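Local coordinates for protein chorismatase (Streptomyces hygroscopicus, PDB 4BPS) that hydrolyses chorismate to a dihydroxy-dihydrobenzoate and pyruvate, a step in the biosynthesis of the immunosuppressant polyketides FK506 and FK520, at residues C22-T27 and F72-H77; D157-R162 and R222-A227; G183-G188 and L326-A331; V200-E205 and H282-G287. All coordinates share one frame; numbering follows the deposited sequence. Where two conformers were deposited one is given.

Overall arrangement
Contact 2 builds part of the pocket that holds the bound 3-(2-carboxyethyl)benzoic acid (3EB), contacts 3 and 4 lie beside it, and contact 1 lies apart from it. In contact 2, R162 grips the ligand's benzoate carboxylate and the F226 ring lies over its aromatic ring. Contact 4 adjoins contact 2, with A227 packed on N203 and E205, although their centres are about 23 Å apart. In contact 3, A331 reaches the ligand, while the T328 side chain lies about 8 Å from that of the proton acceptor E338. In contact 1 the E74 side chain is about 14 Å from 3EB, yet F72 CE1 packs on L326 CD2 of contact 3 at 4.0 Å.

Contact 1 of 4, residues C22-T27 and F72-H77; sequences CRFEKT and FTEVWH
C22-E25 and F72-H77 run antiparallel, their axes 4.8 Å apart at closest approach and 153° between directions. R23/V75 and E25/T73 are the hydrogen-bonded pairs, V75 N to R23 O measuring 2.8 Å; C22/W76 and F24/E74 are non-hydrogen-bonded. This ladder edges a five-stranded mixed sheet, with 38-44 on the far side of F72-H77. C22 lays CB over one face of the W76 indole, 3.8 Å from the six-membered ring centroid, and SG adds a sulfur-aromatic contact. W76 NE1 donates to the anti lone pair of E74 OE2, while E74 OE1 pairs with K297. F72, its CG between backbone N and carbonyl carbon (chi1 75°), turns its edge toward the F24 face, CE2 over its centre, 3.6 Å from F24 CD1. On the opposite face, which carries R23, E25, T73 and V75, E25 CG meets V75 CG2 at 3.7 Å. A water joins E25 OE2 to H77 NE2, and H77 ND1 bonds to T37. T27 OG1 and T73 OG1 share a 2.7 Å hydrogen bond.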
loop_
_atom_site.group_PDB
_atom_site.type_symbol
_atom_site.label_atom_id
_atom_site.label_comp_id
_atom_site.label_asym_id
_atom_site.label_seq_id
_atom_site.Cartn_x
_atom_site.Cartn_y
_atom_site.Cartn_z
ATOM N N CYS A 22 10.418 -6.090 3.624
ATOM C CA CYS A 22 9.594 -5.839 4.780
ATOM C C CYS A 22 9.836 -6.840 5.924
ATOM O O CYS A 22 10.185 -8.021 5.684
ATOM C CB CYS A 22 8.114 -5.934 4.304
ATOM S SG CYS A 22 6.877 -5.325 5.444
ATOM N N ARG A 23 9.621 -6.363 7.146
ATOM C CA ARG A 23 9.503 -7.219 8.324
ATOM C C ARG A 23 8.308 -6.767 9.138
ATOM O O ARG A 23 7.986 -5.583 9.144
ATOM C CB ARG A 23 10.738 -7.097 9.229
ATOM C CG ARG A 23 12.042 -7.588 8.626
ATOM C CD ARG A 23 12.139 -9.095 8.621
ATOM N NE ARG A 23 13.452 -9.537 8.149
ATOM C CZ ARG A 23 13.748 -9.873 6.896
ATOM N NH1 ARG A 23 12.824 -9.855 5.941
ATOM N NH2 ARG A 23 14.985 -10.244 6.590
ATOM N N PHE A 24 7.667 -7.705 9.836
ATOM C CA PHE A 24 6.641 -7.368 10.820
ATOM C C PHE A 24 7.228 -7.623 12.199
ATOM O O PHE A 24 7.802 -8.693 12.463
ATOM C CB PHE A 24 5.396 -8.222 10.662
ATOM C CG PHE A 24 4.589 -7.974 9.395
ATOM C CD1 PHE A 24 4.862 -6.940 8.507
ATOM C CD2 PHE A 24 3.521 -8.811 9.128
ATOM C CE1 PHE A 24 4.076 -6.739 7.373
ATOM C CE2 PHE A 24 2.738 -8.620 8.022
ATOM C CZ PHE A 24 3.002 -7.594 7.138
ATOM N N GLU A 25 7.114 -6.622 13.068
ATOM C CA GLU A 25 7.708 -6.700 14.393
ATOM C C GLU A 25 6.659 -6.380 15.451
ATOM O O GLU A 25 5.652 -5.722 15.212
ATOM C CB GLU A 25 8.896 -5.726 14.536
ATOM C CG GLU A 25 10.019 -5.839 13.481
ATOM C CD GLU A 25 10.888 -7.113 13.560
ATOM O OE1 GLU A 25 10.808 -7.821 14.592
ATOM O OE2 GLU A 25 11.651 -7.398 12.591
ATOM N N LYS A 26 6.916 -6.841 16.659
ATOM C CA LYS A 26 6.064 -6.505 17.786
ATOM C C LYS A 26 6.345 -5.066 18.184
ATOM O O LYS A 26 7.500 -4.699 18.415
ATOM C CB LYS A 26 6.367 -7.430 18.963
ATOM C CG LYS A 26 5.849 -8.845 18.777
ATOM C CD LYS A 26 4.326 -8.924 18.931
ATOM C CE LYS A 26 3.596 -8.943 17.581
ATOM N NZ LYS A 26 2.145 -9.237 17.742
ATOM N N THR A 27 5.301 -4.252 18.264
ATOM C CA THR A 27 5.497 -2.855 18.639
ATOM C C THR A 27 5.956 -2.817 20.093
ATOM O O THR A 27 5.447 -3.555 20.927
ATOM C CB THR A 27 4.216 -2.030 18.435
ATOM O OG1 THR A 27 3.794 -2.136 17.068
ATOM C CG2 THR A 27 4.440 -0.548 18.775
ATOM N N PHE A 72 0.879 -3.917 15.466
ATOM C CA PHE A 72 2.207 -4.420 15.120
ATOM C C PHE A 72 2.909 -3.330 14.335
ATOM O O PHE A 72 2.277 -2.351 13.905
ATOM C CB PHE A 72 2.135 -5.732 14.291
ATOM C CG PHE A 72 1.739 -5.515 12.862
ATOM C CD1 PHE A 72 0.402 -5.308 12.509
ATOM C CD2 PHE A 72 2.693 -5.504 11.859
ATOM C CE1 PHE A 72 0.058 -5.095 11.179
ATOM C CE2 PHE A 72 2.360 -5.291 10.542
ATOM C CZ PHE A 72 1.031 -5.087 10.198
ATOM N N THR A 73 4.222 -3.478 14.146
ATOM C CA THR A 73 4.996 -2.526 13.360
ATOM C C THR A 73 5.419 -3.141 12.034
ATOM O O THR A 73 5.986 -4.250 11.967
ATOM C CB THR A 73 6.242 -2.061 14.126
ATOM O OG1 THR A 73 5.813 -1.525 15.374
ATOM C CG2 THR A 73 7.006 -0.965 13.385
ATOM N N GLU A 74 5.100 -2.419 10.972
ATOM C CA GLU A 74 5.527 -2.755 9.618
ATOM C C GLU A 74 6.834 -2.002 9.366
ATOM O O GLU A 74 6.846 -0.772 9.348
ATOM C CB GLU A 74 4.437 -2.300 8.646
ATOM C CG GLU A 74 4.788 -2.332 7.174
ATOM C CD GLU A 74 3.691 -1.732 6.318
ATOM O OE1 GLU A 74 2.493 -1.833 6.694
ATOM O OE2 GLU A 74 4.010 -1.142 5.254
ATOM N N VAL A 75 7.938 -2.736 9.189
ATOM C CA VAL A 75 9.260 -2.135 9.068
ATOM C C VAL A 75 9.792 -2.370 7.655
ATOM O O VAL A 75 9.878 -3.513 7.207
ATOM C CB VAL A 75 10.257 -2.725 10.091
ATOM C CG1 VAL A 75 11.560 -1.941 10.050
ATOM C CG2 VAL A 75 9.665 -2.735 11.521
ATOM N N TRP A 76 10.151 -1.284 6.977
ATOM C CA TRP A 76 10.776 -1.360 5.662
ATOM C C TRP A 76 12.287 -1.258 5.813
ATOM O O TRP A 76 12.808 -0.478 6.627
ATOM C CB TRP A 76 10.188 -0.296 4.730
ATOM C CG TRP A 76 8.842 -0.750 4.305
ATOM C CD1 TRP A 76 7.648 -0.448 4.889
ATOM C CD2 TRP A 76 8.574 -1.716 3.290
ATOM N NE1 TRP A 76 6.631 -1.161 4.266
ATOM C CE2 TRP A 76 7.188 -1.950 3.285
ATOM C CE3 TRP A 76 9.379 -2.406 2.379
ATOM C CZ2 TRP A 76 6.587 -2.839 2.389
ATOM C CZ3 TRP A 76 8.779 -3.280 1.489
ATOM C CH2 TRP A 76 7.401 -3.489 1.499
ATOM N N HIS A 77 12.966 -2.061 5.011
ATOM C CA HIS A 77 14.415 -2.225 5.024
ATOM C C HIS A 77 14.962 -2.111 3.607
ATOM O O HIS A 77 14.245 -2.379 2.631
ATOM C CB HIS A 77 14.765 -3.643 5.484
ATOM C CG HIS A 77 14.432 -3.941 6.908
ATOM N ND1 HIS A 77 15.402 -4.028 7.879
ATOM C CD2 HIS A 77 13.253 -4.224 7.524
ATOM C CE1 HIS A 77 14.834 -4.344 9.037
ATOM N NE2 HIS A 77 13.532 -4.448 8.848
HETATM O O HOH W 1 12.584 -5.149 11.284
HETATM O O HOH W 2 1.731 -0.576 16.587
#

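Contact 2 of 4, residues D157-R162 and R222-A227; sequences DFCVGR and RPPVFA. With 3EB (3-(2-carboxyethyl)benzoic acid), chain B.
R222 opens the contact with its carbonyl oxygen, which meets C159 CB at 3.5 Å. Here a loop of the chorismatase substrate pocket runs past the helix 154-169, which carries the substrate-binding R162. In one of its two conformers R222 also presents its aliphatic stem to V160, R222 CG lying 4.0 Å from V160 CG2. The P223 carbonyl oxygen accepts a hydrogen bond from a water that also donates to C159 O and accepts from R162 NE, so one water joins loop, helix and guanidinium. P224 meets C159 SG and R162 NH2 with the same CA and CB atoms, CA lying 3.5 Å from NH2. V225 brings CG1 to R162 NE and lays its carbonyl oxygen over the centre of the guanidinium, whose opposite face is covered by F158 CE2; the plane is thus held between two groups. V225 N is buried without a partner. The R162 chain bends at chi3 (60°), which sets NE, and both terminal nitrogens bond to the 3EB carboxylate, NH2 to OAB at 2.8 Å. The F226 ring has the ligand ring over one face, 3EB CAH above its centre, and F226 CE1 lies 3.3 Å from 3EB CAN.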
loop_
_atom_site.group_PDB
_atom_site.type_symbol
_atom_site.label_atom_id
_atom_site.label_comp_id
_atom_site.label_asym_id
_atom_site.label_seq_id
_atom_site.Cartn_x
_atom_site.Cartn_y
_atom_site.Cartn_z
ATOM N N ASP A 157 -13.487 11.789 -2.571
ATOM C CA ASP A 157 -12.804 13.067 -2.340
ATOM C C ASP A 157 -11.281 12.865 -2.419
ATOM O O ASP A 157 -10.557 13.606 -3.102
ATOM C CB ASP A 157 -13.262 13.517 -0.947
ATOM C CG ASP A 157 -12.823 14.917 -0.533
ATOM O OD1 ASP A 157 -12.583 15.804 -1.384
ATOM O OD2 ASP A 157 -12.794 15.105 0.699
ATOM N N PHE A 158 -10.792 11.815 -1.751
ATOM C CA PHE A 158 -9.388 11.420 -1.845
ATOM C C PHE A 158 -8.987 11.138 -3.305
ATOM O O PHE A 158 -7.933 11.587 -3.758
ATOM C CB PHE A 158 -9.166 10.186 -0.949
ATOM C CG PHE A 158 -7.942 9.393 -1.314
ATOM C CD1 PHE A 158 -6.664 9.855 -0.991
ATOM C CD2 PHE A 158 -8.053 8.203 -2.013
ATOM C CE1 PHE A 158 -5.530 9.154 -1.371
ATOM C CE2 PHE A 158 -6.915 7.490 -2.378
ATOM C CZ PHE A 158 -5.659 7.976 -2.067
ATOM N N CYS A 159 -9.813 10.384 -4.038
ATOM C CA CYS A 159 -9.476 10.084 -5.423
ATOM C C CYS A 159 -9.391 11.346 -6.274
ATOM O O CYS A 159 -8.550 11.415 -7.178
ATOM C CB CYS A 159 -10.493 9.113 -6.043
ATOM S SG CYS A 159 -10.263 7.367 -5.548
ATOM N N VAL A 160 -10.291 12.317 -6.050
ATOM C CA VAL A 160 -10.216 13.588 -6.769
ATOM C C VAL A 160 -8.841 14.229 -6.526
ATOM O O VAL A 160 -8.171 14.677 -7.469
ATOM C CB VAL A 160 -11.346 14.549 -6.331
ATOM C CG1 VAL A 160 -11.104 15.960 -6.858
ATOM C CG2 VAL A 160 -12.706 14.026 -6.807
ATOM N N GLY A 161 -8.426 14.310 -5.265
ATOM C CA GLY A 161 -7.154 14.933 -4.957
ATOM C C GLY A 161 -5.943 14.230 -5.555
ATOM O O GLY A 161 -5.032 14.865 -6.091
ATOM N N ARG A 162 -5.923 12.904 -5.455
ATOM C CA ARG A 162 -4.828 12.159 -6.057
ATOM C C ARG A 162 -4.765 12.405 -7.566
ATOM O O ARG A 162 -3.710 12.683 -8.117
ATOM C CB ARG A 162 -4.972 10.681 -5.715
ATOM C CG ARG A 162 -3.969 9.794 -6.429
ATOM C CD ARG A 162 -3.961 8.347 -5.905
ATOM N NE ARG A 162 -5.273 7.698 -6.077
ATOM C CZ ARG A 162 -5.583 6.502 -5.580
ATOM N NH1 ARG A 162 -4.682 5.784 -4.884
ATOM N NH2 ARG A 162 -6.812 6.019 -5.759
ATOM N N ARG A 222 -13.762 11.185 -10.009
ATOM C CA ARG A 222 -12.460 10.868 -10.607
ATOM C C ARG A 222 -12.106 9.438 -10.228
ATOM O O ARG A 222 -12.240 9.036 -9.072
ATOM C CB ARG A 222 -11.341 11.814 -10.135
ATOM C CG ARG A 222 -11.510 13.288 -10.515
ATOM C CD ARG A 222 -11.281 13.655 -12.006
ATOM N NE ARG A 222 -10.049 13.174 -12.666
ATOM C CZ ARG A 222 -8.899 13.852 -12.824
ATOM N NH1 ARG A 222 -8.700 15.066 -12.320
ATOM N NH2 ARG A 222 -7.891 13.274 -13.484
ATOM N N PRO A 223 -11.627 8.653 -11.195
ATOM C CA PRO A 223 -11.330 7.247 -10.884
ATOM C C PRO A 223 -10.104 7.111 -10.007
ATOM O O PRO A 223 -9.234 8.000 -9.947
ATOM C CB PRO A 223 -11.062 6.630 -12.264
ATOM C CG PRO A 223 -10.594 7.757 -13.074
ATOM C CD PRO A 223 -11.362 8.969 -12.603
ATOM N N PRO A 224 -10.012 5.972 -9.319
ATOM C CA PRO A 224 -8.740 5.616 -8.686
ATOM C C PRO A 224 -7.661 5.420 -9.731
ATOM O O PRO A 224 -7.961 5.305 -10.928
ATOM C CB PRO A 224 -9.044 4.300 -7.948
ATOM C CG PRO A 224 -10.412 3.914 -8.321
ATOM C CD PRO A 224 -10.986 4.875 -9.296
ATOM N N VAL A 225 -6.402 5.408 -9.294
ATOM C CA VAL A 225 -5.288 5.126 -10.193
ATOM C C VAL A 225 -4.247 4.359 -9.419
ATOM O O VAL A 225 -3.862 4.773 -8.329
ATOM C CB VAL A 225 -4.716 6.422 -10.808
ATOM C CG1 VAL A 225 -4.301 7.451 -9.729
ATOM C CG2 VAL A 225 -3.553 6.127 -11.727
ATOM N N PHE A 226 -3.844 3.216 -9.968
ATOM C CA PHE A 226 -2.840 2.330 -9.360
ATOM C C PHE A 226 -2.679 1.084 -10.217
ATOM O O PHE A 226 -3.630 0.660 -10.888
ATOM C CB PHE A 226 -3.169 1.920 -7.897
ATOM C CG PHE A 226 -4.491 1.219 -7.718
ATOM C CD1 PHE A 226 -5.662 1.930 -7.466
ATOM C CD2 PHE A 226 -4.567 -0.162 -7.775
ATOM C CE1 PHE A 226 -6.861 1.285 -7.290
ATOM C CE2 PHE A 226 -5.769 -0.816 -7.603
ATOM C CZ PHE A 226 -6.920 -0.094 -7.379
ATOM N N ALA A 227 -1.505 0.467 -10.123
ATOM C CA ALA A 227 -1.249 -0.818 -10.764
ATOM C C ALA A 227 -1.684 -1.946 -9.841
ATOM O O ALA A 227 -1.810 -1.743 -8.636
ATOM C CB ALA A 227 0.228 -0.959 -11.069
HETATM C C 3EB B . -10.137 -1.922 -6.129
HETATM O O 3EB B . -10.519 -0.899 -6.706
HETATM C CA 3EB B . -10.273 -2.097 -4.642
HETATM O OAB 3EB B . -7.422 3.731 -4.211
HETATM O OAD 3EB B . -5.286 3.263 -3.837
HETATM C CAE 3EB B . -7.392 -1.297 -4.062
HETATM C CAF 3EB B . -6.073 -0.859 -4.100
HETATM C CAG 3EB B . -8.440 -0.380 -3.973
HETATM C CAH 3EB B . -5.781 0.492 -4.039
HETATM C CAL 3EB B . -6.514 2.904 -3.991
HETATM C CAM 3EB B . -8.128 0.979 -3.933
HETATM C CAN 3EB B . -6.808 1.428 -3.984
HETATM O OXT 3EB B . -9.650 -2.933 -6.766
HETATM C C2 3EB B . -9.892 -0.818 -3.868
HETATM O O HOH W 3 -7.424 8.819 -7.826
#

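Contact 3 of 4, residues G183-G188 and L326-A331; sequences GAHGGG and LHTDIA
G183 and D329 are the closest point between the two backbones, CA to CA 4.6 Å, where G183 N donates to D329 O at 2.8 Å from above the carbonyl plane. One residue earlier, T328 donates through its hydroxyl OG1 to G183 O at 2.8 Å, arriving almost perpendicular to the carbonyl plane, with a C=O...OG1 angle of 98°. OG1 lies anti to the backbone N of T328 (chi1 -160°), which leaves CG2 between N and the carbonyl carbon. Two residues after G183, H185 reaches across with its ring. Its NE2 donates to H327 O at 2.8 Å, lying in the carbonyl plane on a lone pair, while the acceptor stays close to the imidazole plane, which helps to set the turn of the ring. The same ring points its edge at the face of H327, the centroids 5.9 Å apart. H327 has its own polar partner, its ND1 bonding to T66. Three hydrogen bonds therefore grip consecutive residues 327, 328 and 329, one through a side-chain hydroxyl, one through an imidazole and one through the backbone alone. The contact joins the end of strand 178-184, an outermost strand of a six-stranded sheet, to the chain leaving strand 323-327 of another. In this YjgF-fold enzyme that departing chain leads to A331, a residue of the ligand pocket.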
loop_
_atom_site.group_PDB
_atom_site.type_symbol
_atom_site.label_atom_id
_atom_site.label_comp_id
_atom_site.label_asym_id
_atom_site.label_seq_id
_atom_site.Cartn_x
_atom_site.Cartn_y
_atom_site.Cartn_z
ATOM N N GLY A 183 -9.262 2.059 4.879
ATOM C CA GLY A 183 -9.746 2.926 5.944
ATOM C C GLY A 183 -8.826 2.995 7.141
ATOM O O GLY A 183 -7.984 2.128 7.394
ATOM N N ALA A 184 -9.028 4.063 7.895
ATOM C CA ALA A 184 -8.503 4.188 9.247
ATOM C C ALA A 184 -9.630 4.718 10.140
ATOM O O ALA A 184 -10.584 5.335 9.666
ATOM C CB ALA A 184 -7.286 5.130 9.272
ATOM N N HIS A 185 -9.467 4.535 11.449
ATOM C CA HIS A 185 -10.507 4.899 12.405
ATOM C C HIS A 185 -10.306 6.301 12.997
ATOM O O HIS A 185 -11.077 6.715 13.860
ATOM C CB HIS A 185 -10.574 3.876 13.539
ATOM C CG HIS A 185 -10.846 2.483 13.061
ATOM N ND1 HIS A 185 -12.121 2.011 12.841
ATOM C CD2 HIS A 185 -10.000 1.484 12.705
ATOM C CE1 HIS A 185 -12.044 0.765 12.393
ATOM N NE2 HIS A 185 -10.771 0.427 12.292
ATOM N N GLY A 186 -9.292 7.017 12.517
ATOM C CA GLY A 186 -9.022 8.385 12.899
ATOM C C GLY A 186 -7.753 8.802 12.195
ATOM O O GLY A 186 -7.083 7.985 11.577
ATOM N N GLY A 187 -7.415 10.086 12.270
ATOM C CA GLY A 187 -6.126 10.550 11.812
ATOM C C GLY A 187 -5.988 10.986 10.372
ATOM O O GLY A 187 -4.890 10.879 9.807
ATOM N N GLY A 188 -7.044 11.507 9.754
ATOM C CA GLY A 188 -6.888 12.059 8.412
ATOM C C GLY A 188 -6.353 11.039 7.414
ATOM O O GLY A 188 -6.714 9.859 7.438
ATOM N N LEU A 326 -6.192 -6.877 10.158
ATOM C CA LEU A 326 -6.496 -5.537 10.660
ATOM C C LEU A 326 -7.984 -5.276 10.432
ATOM O O LEU A 326 -8.469 -5.440 9.315
ATOM C CB LEU A 326 -5.645 -4.498 9.932
ATOM C CG LEU A 326 -4.132 -4.576 10.220
ATOM C CD1 LEU A 326 -3.355 -3.738 9.200
ATOM C CD2 LEU A 326 -3.827 -4.118 11.645
ATOM N N HIS A 327 -8.674 -4.832 11.480
ATOM C CA HIS A 327 -10.094 -4.566 11.431
ATOM C C HIS A 327 -10.305 -3.123 10.992
ATOM O O HIS A 327 -10.078 -2.202 11.804
ATOM C CB HIS A 327 -10.691 -4.801 12.804
ATOM C CG HIS A 327 -12.127 -4.447 12.880
ATOM N ND1 HIS A 327 -12.704 -3.945 14.022
ATOM C CD2 HIS A 327 -13.097 -4.484 11.933
ATOM C CE1 HIS A 327 -13.981 -3.710 13.780
ATOM N NE2 HIS A 327 -14.244 -4.023 12.522
ATOM N N THR A 328 -10.690 -2.902 9.736
ATOM C CA THR A 328 -10.836 -1.551 9.215
ATOM C C THR A 328 -11.641 -1.601 7.908
ATOM O O THR A 328 -11.804 -2.657 7.305
ATOM C CB THR A 328 -9.447 -0.916 9.020
ATOM O OG1 THR A 328 -9.586 0.509 8.964
ATOM C CG2 THR A 328 -8.749 -1.448 7.764
ATOM N N ASP A 329 -12.160 -0.448 7.507
ATOM C CA ASP A 329 -13.012 -0.357 6.326
ATOM C C ASP A 329 -12.232 -0.394 5.011
ATOM O O ASP A 329 -11.018 -0.147 4.972
ATOM C CB ASP A 329 -13.832 0.925 6.379
ATOM C CG ASP A 329 -14.965 0.888 7.414
ATOM O OD1 ASP A 329 -15.199 -0.134 8.069
ATOM O OD2 ASP A 329 -15.684 1.885 7.523
ATOM N N ILE A 330 -12.965 -0.732 3.942
ATOM C CA ILE A 330 -12.416 -0.868 2.603
ATOM C C ILE A 330 -12.931 0.294 1.716
ATOM O O ILE A 330 -13.911 0.966 2.057
ATOM C CB ILE A 330 -12.839 -2.234 1.981
ATOM C CG1 ILE A 330 -12.848 -3.366 3.037
ATOM C CG2 ILE A 330 -11.972 -2.575 0.737
ATOM C CD1 ILE A 330 -11.485 -3.741 3.624
ATOM N N ALA A 331 -12.287 0.525 0.566
ATOM C CA ALA A 331 -12.590 1.687 -0.265
ATOM C C ALA A 331 -14.039 1.783 -0.732
ATOM O O ALA A 331 -14.513 2.900 -0.943
ATOM C CB ALA A 331 -11.674 1.696 -1.493
#

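Contact 4 of 4, residues V200-E205 and H282-G287; sequences VRINIE and HGVQRG
I204 and H282 supply the CH-pi part of this contact. I204 CG2 stands over the centre of the imidazole face, 3.8 Å from the centroid and only 6° off the ring normal. CG2 lies anti to the backbone N of I204, whereas CG1 (chi1 -60°) sits beside that nitrogen and comes within 4.1 Å of H282 CG. Apolar contacts continue at I202, whose CD1 meets V284 CG2 at 3.9 Å as the two side chains slide past each other in opposite directions. I202 CG2 rests against the carbonyl oxygen of H282 at 3.5 Å.

The imidazole approaches the strand backbone obliquely, with H282 CD2 3.6 Å from N203 O and H282 NE2 3.1 Å from E205 N. The ring's other nitrogen, ND1, is hydrogen-bonded to N278 O, which helps to set its rotation. N278 also bonds E205 O through its side chain, and E205 OE1 is bound to T211.

G283 has positive phi and serves as the C-prime residue of a Schellman motif, with V284 N bonded to L279 O and G283 N to R280 O. The motif ends helix 276-281, so H282 and V284 emerge from its C-terminal end onto strand 201-204, which pairs antiparallel with strand 229-232; V284 also touches W231 of that strand.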
loop_
_atom_site.group_PDB
_atom_site.type_symbol
_atom_site.label_atom_id
_atom_site.label_comp_id
_atom_site.label_asym_id
_atom_site.label_seq_id
_atom_site.Cartn_x
_atom_site.Cartn_y
_atom_site.Cartn_z
ATOM N N VAL A 200 14.771 -1.026 -12.952
ATOM C CA VAL A 200 13.591 -1.718 -13.434
ATOM C C VAL A 200 12.416 -1.476 -12.488
ATOM O O VAL A 200 12.513 -1.762 -11.287
ATOM C CB VAL A 200 13.867 -3.230 -13.494
ATOM C CG1 VAL A 200 12.644 -3.978 -14.027
ATOM C CG2 VAL A 200 15.105 -3.513 -14.345
ATOM N N ARG A 201 11.314 -0.970 -13.031
ATOM C CA ARG A 201 10.084 -0.788 -12.278
ATOM C C ARG A 201 8.977 -1.088 -13.274
ATOM O O ARG A 201 8.707 -0.300 -14.187
ATOM C CB ARG A 201 9.979 0.639 -11.717
ATOM C CG ARG A 201 8.771 0.883 -10.780
ATOM C CD ARG A 201 7.413 1.109 -11.515
ATOM N NE ARG A 201 7.453 2.001 -12.702
ATOM C CZ ARG A 201 7.402 3.330 -12.635
ATOM N NH1 ARG A 201 7.236 3.920 -11.441
ATOM N NH2 ARG A 201 7.392 4.112 -13.736
ATOM N N ILE A 202 8.375 -2.272 -13.143
ATOM C CA ILE A 202 7.379 -2.754 -14.108
ATOM C C ILE A 202 6.028 -2.831 -13.421
ATOM O O ILE A 202 5.839 -3.593 -12.478
ATOM C CB ILE A 202 7.769 -4.139 -14.665
ATOM C CG1 ILE A 202 9.111 -4.084 -15.409
ATOM C CG2 ILE A 202 6.664 -4.654 -15.602
ATOM C CD1 ILE A 202 9.712 -5.464 -15.692
ATOM N N ASN A 203 5.083 -2.025 -13.881
ATOM C CA ASN A 203 3.728 -2.062 -13.326
ATOM C C ASN A 203 2.936 -3.145 -14.039
ATOM O O ASN A 203 3.014 -3.297 -15.265
ATOM C CB ASN A 203 3.089 -0.688 -13.432
ATOM C CG ASN A 203 3.748 0.308 -12.505
ATOM O OD1 ASN A 203 4.206 -0.050 -11.427
ATOM N ND2 ASN A 203 3.811 1.562 -12.929
ATOM N N ILE A 204 2.171 -3.892 -13.254
ATOM C CA ILE A 204 1.514 -5.104 -13.707
ATOM C C ILE A 204 0.017 -4.991 -13.498
ATOM O O ILE A 204 -0.451 -4.609 -12.412
ATOM C CB ILE A 204 2.087 -6.325 -12.926
ATOM C CG1 ILE A 204 3.599 -6.432 -13.197
ATOM C CG2 ILE A 204 1.374 -7.605 -13.323
ATOM C CD1 ILE A 204 4.377 -7.185 -12.110
ATOM N N GLU A 205 -0.730 -5.353 -14.542
ATOM C CA GLU A 205 -2.193 -5.420 -14.473
ATOM C C GLU A 205 -2.660 -6.868 -14.286
ATOM O O GLU A 205 -1.867 -7.812 -14.402
ATOM C CB GLU A 205 -2.833 -4.802 -15.725
ATOM C CG GLU A 205 -2.555 -3.312 -15.847
ATOM C CD GLU A 205 -3.111 -2.518 -14.672
ATOM O OE1 GLU A 205 -4.357 -2.456 -14.495
ATOM O OE2 GLU A 205 -2.295 -1.973 -13.889
ATOM N N HIS A 282 4.123 -9.466 -18.957
ATOM C CA HIS A 282 4.633 -8.149 -18.532
ATOM C C HIS A 282 6.165 -8.075 -18.553
ATOM O O HIS A 282 6.742 -7.091 -18.083
ATOM C CB HIS A 282 4.122 -7.812 -17.124
ATOM C CG HIS A 282 2.668 -7.469 -17.094
ATOM N ND1 HIS A 282 1.678 -8.430 -17.080
ATOM C CD2 HIS A 282 2.029 -6.271 -17.095
ATOM C CE1 HIS A 282 0.493 -7.839 -17.053
ATOM N NE2 HIS A 282 0.678 -6.530 -17.061
ATOM N N GLY A 283 6.830 -9.107 -19.073
ATOM C CA GLY A 283 8.279 -9.076 -19.205
ATOM C C GLY A 283 9.052 -9.532 -17.982
ATOM O O GLY A 283 10.251 -9.300 -17.899
ATOM N N VAL A 284 8.374 -10.174 -17.040
ATOM C CA VAL A 284 8.973 -10.664 -15.806
ATOM C C VAL A 284 9.106 -12.184 -15.938
ATOM O O VAL A 284 8.150 -12.861 -16.315
ATOM C CB VAL A 284 8.077 -10.277 -14.604
ATOM C CG1 VAL A 284 8.593 -10.883 -13.286
ATOM C CG2 VAL A 284 7.969 -8.736 -14.493
ATOM N N GLN A 285 10.288 -12.724 -15.656
ATOM C CA GLN A 285 10.623 -14.044 -16.181
ATOM C C GLN A 285 10.204 -15.264 -15.381
ATOM O O GLN A 285 10.236 -16.384 -15.900
ATOM C CB GLN A 285 12.127 -14.122 -16.424
ATOM C CG GLN A 285 12.611 -13.094 -17.421
ATOM C CD GLN A 285 11.805 -13.121 -18.698
ATOM O OE1 GLN A 285 11.814 -14.110 -19.431
ATOM N NE2 GLN A 285 11.084 -12.043 -18.963
ATOM N N ARG A 286 9.853 -15.072 -14.123
ATOM C CA ARG A 286 9.525 -16.211 -13.279
ATOM C C ARG A 286 8.191 -15.954 -12.604
ATOM O O ARG A 286 7.897 -14.832 -12.213
ATOM C CB ARG A 286 10.635 -16.445 -12.265
ATOM C CG ARG A 286 10.305 -17.400 -11.142
ATOM C CD ARG A 286 10.634 -16.769 -9.802
ATOM N NE ARG A 286 11.519 -17.598 -8.990
ATOM C CZ ARG A 286 12.094 -17.190 -7.862
ATOM N NH1 ARG A 286 11.885 -15.958 -7.416
ATOM N NH2 ARG A 286 12.886 -18.011 -7.183
ATOM N N GLY A 287 7.412 -17.022 -12.461
ATOM C CA GLY A 287 6.080 -16.963 -11.901
ATOM C C GLY A 287 6.064 -17.378 -10.446
ATOM O O GLY A 287 7.047 -17.919 -9.925
#